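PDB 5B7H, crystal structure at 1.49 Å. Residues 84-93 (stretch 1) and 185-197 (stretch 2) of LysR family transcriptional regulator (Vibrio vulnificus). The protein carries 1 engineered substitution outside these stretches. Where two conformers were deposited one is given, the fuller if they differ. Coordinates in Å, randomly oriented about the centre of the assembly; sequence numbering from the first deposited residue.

Stretch 1, residues 84-93: VVGQDPFKMV
Stretch 2, residues 185-197: PPGQQAYRDIGLV

Residues 84-93 form a β-strand that pairs antiparallel with the strand containing 191-197, the axes crossing at 153° and approaching to 4.4 Å; 185-189 lead in as a loop with a positive phi at Gly187 (78/-149). Together they bury 851 Å².

Backbone hydrogen bonds set the register. Asp88 and Arg192 form a hydrogen-bonded pair (Asp88 N to Arg192 O 2.8 Å; Arg192 N to Asp88 O 2.9 Å), whereas Pro89, which lacks an amide hydrogen, faces Tyr191 in a non-hydrogen-bonded pair (CA-CA 3.9 Å). Phe90 N continues the ladder to Ala190 O (3.0 Å). Toward the other end, Ile194 N donates to Gly86 O (2.9 Å), but Ile194 O receives Val85 N (2.8 Å) and, weakly, Gly86 N (3.4 Å). This is a β-bulge: Val85 turns to phi/psi -118/-14, Gly86 is fully extended at 178/-178, and the register shifts by one, placing Val84 against Gly195 (CA-CA 4.0 Å). An ideal CB on Gly195 would lie 3.5 Å from Val84 CA.

Polar side chains pair on both faces. On the face of Gly86 and Ile194, buried Asp88 (chi1 t) and Arg192 (p, t, t) form a salt bridge, with Asp88 OD2 2.9 Å from both Arg192 NE and Arg192 NH2, at the edge of the guanidinium. On the opposite, more exposed face, Gln87 (m, p) folds so that its NE2 donates to Asp193 OD1 (3.2 Å; Asp193 chi1 m), while Gln87 CG lies 3.5 Å from CE2 of Tyr191 (chi1 p).

Apolar contacts complete the interface. Val85 (m) reaches Ile194 (m, m; CG2-CG2 4.1 Å) and Leu196 (m, p; CG1-CD1 4.0 Å). Phe90 (m) points toward stretch 2, its CZ 3.9 Å from Arg192 CB. Met92 (m, t, p) packs CG against Pro185 CG and SD against Pro186 CD, both at 4.0 Å.

One water accepts from Ala190 N (its O to Ala190 N 3.2 Å) and lies 2.9 Å from Phe90 O, well placed to donate to it.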

# COMPACT_ATOMS: atom_id res chain seq x y z
N VAL A 84 -17.04 17.65 1.90
CA VAL A 84 -17.33 16.22 1.88
C VAL A 84 -17.92 15.86 0.53
O VAL A 84 -18.84 16.53 0.05
CB VAL A 84 -18.30 15.86 3.00
CG1 VAL A 84 -18.81 14.42 2.86
CG2 VAL A 84 -17.61 16.09 4.34
N VAL A 85 -17.41 14.79 -0.08
CA VAL A 85 -17.80 14.42 -1.44
C VAL A 85 -18.45 13.07 -1.52
O VAL A 85 -19.05 12.76 -2.56
CB VAL A 85 -16.58 14.47 -2.40
CG1 VAL A 85 -16.10 15.94 -2.57
CG2 VAL A 85 -15.39 13.57 -1.87
N GLY A 86 -18.37 12.27 -0.48
CA GLY A 86 -19.12 11.02 -0.49
C GLY A 86 -18.86 10.21 0.76
O GLY A 86 -18.17 10.63 1.68
N GLN A 87 -19.49 9.03 0.79
CA GLN A 87 -19.41 8.16 1.95
C GLN A 87 -18.89 6.81 1.47
O GLN A 87 -19.28 6.35 0.39
CB GLN A 87 -20.84 8.00 2.55
CG GLN A 87 -21.37 9.27 3.24
CD GLN A 87 -21.71 10.38 2.25
OE1 GLN A 87 -22.47 10.16 1.29
NE2 GLN A 87 -21.10 11.58 2.44
N ASP A 88 -18.04 6.18 2.27
CA ASP A 88 -17.38 4.92 1.94
C ASP A 88 -17.79 3.94 3.04
O ASP A 88 -17.36 4.09 4.19
CB ASP A 88 -15.87 5.20 1.94
CG ASP A 88 -14.98 4.00 1.54
OD1 ASP A 88 -15.40 3.09 0.77
OD2 ASP A 88 -13.80 4.04 2.01
N PRO A 89 -18.66 2.99 2.76
CA PRO A 89 -19.13 2.06 3.79
C PRO A 89 -18.01 1.21 4.38
O PRO A 89 -17.02 0.92 3.71
CB PRO A 89 -20.12 1.17 3.04
CG PRO A 89 -20.56 1.99 1.92
CD PRO A 89 -19.36 2.81 1.49
N PHE A 90 -18.23 0.74 5.62
CA PHE A 90 -17.35 -0.23 6.25
C PHE A 90 -17.97 -1.62 6.17
O PHE A 90 -19.20 -1.78 6.28
CB PHE A 90 -17.16 0.10 7.73
CG PHE A 90 -16.24 1.26 7.99
CD1 PHE A 90 -16.67 2.38 8.64
CD2 PHE A 90 -14.93 1.22 7.56
CE1 PHE A 90 -15.80 3.46 8.87
CE2 PHE A 90 -14.08 2.31 7.80
CZ PHE A 90 -14.53 3.42 8.46
N LYS A 91 -17.12 -2.61 6.00
CA LYS A 91 -17.53 -4.00 6.16
C LYS A 91 -16.57 -4.65 7.14
O LYS A 91 -15.53 -4.10 7.49
CB LYS A 91 -17.42 -4.74 4.84
CG LYS A 91 -18.38 -4.20 3.75
CD LYS A 91 -19.79 -4.54 4.12
CE LYS A 91 -20.66 -4.49 2.87
NZ LYS A 91 -20.84 -3.11 2.48
N MET A 92 -16.94 -5.82 7.63
CA MET A 92 -15.99 -6.66 8.34
C MET A 92 -15.58 -7.81 7.44
O MET A 92 -16.29 -8.20 6.51
CB MET A 92 -16.59 -7.16 9.66
CG MET A 92 -16.99 -6.01 10.57
SD MET A 92 -17.46 -6.53 12.23
CE MET A 92 -15.84 -7.08 12.81
N VAL A 93 -14.42 -8.39 7.72
CA VAL A 93 -13.96 -9.53 6.94
C VAL A 93 -13.47 -10.60 7.90
O VAL A 93 -12.92 -10.31 8.97
CB VAL A 93 -12.83 -9.20 5.92
CG1 VAL A 93 -13.33 -8.43 4.72
CG2 VAL A 93 -11.68 -8.44 6.62
N PRO A 185 -20.94 -4.97 9.53
CA PRO A 185 -20.68 -4.69 10.95
C PRO A 185 -21.98 -4.55 11.71
O PRO A 185 -23.02 -4.19 11.13
CB PRO A 185 -19.95 -3.33 10.91
CG PRO A 185 -19.54 -3.14 9.46
CD PRO A 185 -20.59 -3.84 8.66
N PRO A 186 -21.96 -4.79 13.02
CA PRO A 186 -23.20 -4.81 13.81
C PRO A 186 -23.87 -3.46 13.78
O PRO A 186 -23.23 -2.42 13.61
CB PRO A 186 -22.72 -5.12 15.23
CG PRO A 186 -21.37 -5.70 15.08
CD PRO A 186 -20.78 -5.10 13.84
N GLY A 187 -25.19 -3.48 13.97
CA GLY A 187 -25.94 -2.26 14.11
C GLY A 187 -26.19 -1.57 12.77
O GLY A 187 -26.30 -2.21 11.72
N GLN A 188 -26.26 -0.25 12.83
CA GLN A 188 -26.63 0.56 11.69
C GLN A 188 -25.60 0.42 10.59
O GLN A 188 -24.49 -0.09 10.79
CB GLN A 188 -26.72 2.03 12.11
CG GLN A 188 -28.04 2.44 12.77
CD GLN A 188 -28.68 1.33 13.59
OE1 GLN A 188 -28.24 1.02 14.70
NE2 GLN A 188 -29.72 0.71 13.03
N GLN A 189 -25.98 0.85 9.39
CA GLN A 189 -25.02 0.97 8.31
C GLN A 189 -24.00 2.03 8.70
O GLN A 189 -24.35 3.14 9.10
CB GLN A 189 -25.73 1.35 7.01
CG GLN A 189 -26.26 0.13 6.26
CD GLN A 189 -26.85 0.47 4.90
OE1 GLN A 189 -27.59 1.45 4.77
NE2 GLN A 189 -26.54 -0.34 3.90
N ALA A 190 -22.73 1.66 8.63
CA ALA A 190 -21.64 2.48 9.09
C ALA A 190 -20.71 2.78 7.92
O ALA A 190 -20.58 1.99 6.98
CB ALA A 190 -20.83 1.74 10.10
N TYR A 191 -20.05 3.93 8.00
CA TYR A 191 -19.30 4.43 6.85
C TYR A 191 -18.36 5.51 7.35
O TYR A 191 -18.47 5.98 8.49
CB TYR A 191 -20.29 5.00 5.81
CG TYR A 191 -21.06 6.23 6.29
CD1 TYR A 191 -22.33 6.09 6.85
CD2 TYR A 191 -20.52 7.52 6.21
CE1 TYR A 191 -23.03 7.20 7.31
CE2 TYR A 191 -21.23 8.66 6.68
CZ TYR A 191 -22.48 8.47 7.21
OH TYR A 191 -23.18 9.58 7.66
N ARG A 192 -17.46 5.95 6.45
CA ARG A 192 -16.63 7.13 6.68
C ARG A 192 -16.92 8.15 5.58
O ARG A 192 -17.16 7.79 4.42
CB ARG A 192 -15.10 6.83 6.75
CG ARG A 192 -14.59 6.14 5.48
CD ARG A 192 -13.10 5.88 5.62
NE ARG A 192 -12.66 5.22 4.41
CZ ARG A 192 -11.38 5.00 4.10
NH1 ARG A 192 -10.40 5.39 4.91
NH2 ARG A 192 -11.07 4.41 2.95
N ASP A 193 -16.93 9.43 5.94
CA ASP A 193 -16.99 10.50 4.94
C ASP A 193 -15.63 10.65 4.27
O ASP A 193 -14.57 10.46 4.88
CB ASP A 193 -17.31 11.83 5.61
CG ASP A 193 -18.77 12.03 5.91
OD1 ASP A 193 -19.68 11.45 5.25
OD2 ASP A 193 -19.05 12.83 6.86
N ILE A 194 -15.65 10.97 2.98
CA ILE A 194 -14.45 11.29 2.23
C ILE A 194 -14.57 12.76 1.85
O ILE A 194 -15.64 13.21 1.40
CB ILE A 194 -14.41 10.42 0.96
CG1 ILE A 194 -14.53 8.92 1.30
CG2 ILE A 194 -13.11 10.75 0.14
CD1 ILE A 194 -13.46 8.42 2.17
N GLY A 195 -13.47 13.49 1.99
CA GLY A 195 -13.56 14.89 1.61
C GLY A 195 -12.27 15.43 1.04
O GLY A 195 -11.22 14.81 1.13
N LEU A 196 -12.40 16.61 0.43
CA LEU A 196 -11.26 17.37 -0.07
C LEU A 196 -10.99 18.49 0.93
O LEU A 196 -11.92 19.09 1.49
CB LEU A 196 -11.49 17.99 -1.45
CG LEU A 196 -11.13 17.03 -2.61
CD1 LEU A 196 -12.06 15.76 -2.63
CD2 LEU A 196 -11.15 17.82 -3.96
N VAL A 197 -9.72 18.82 1.12
CA VAL A 197 -9.29 19.82 2.10
C VAL A 197 -8.23 20.70 1.47
O VAL A 197 -7.27 20.19 0.87
CB VAL A 197 -8.71 19.15 3.36
CG1 VAL A 197 -8.31 20.20 4.43
CG2 VAL A 197 -9.77 18.21 3.98
O HOH W 1 -21.83 -0.71 6.69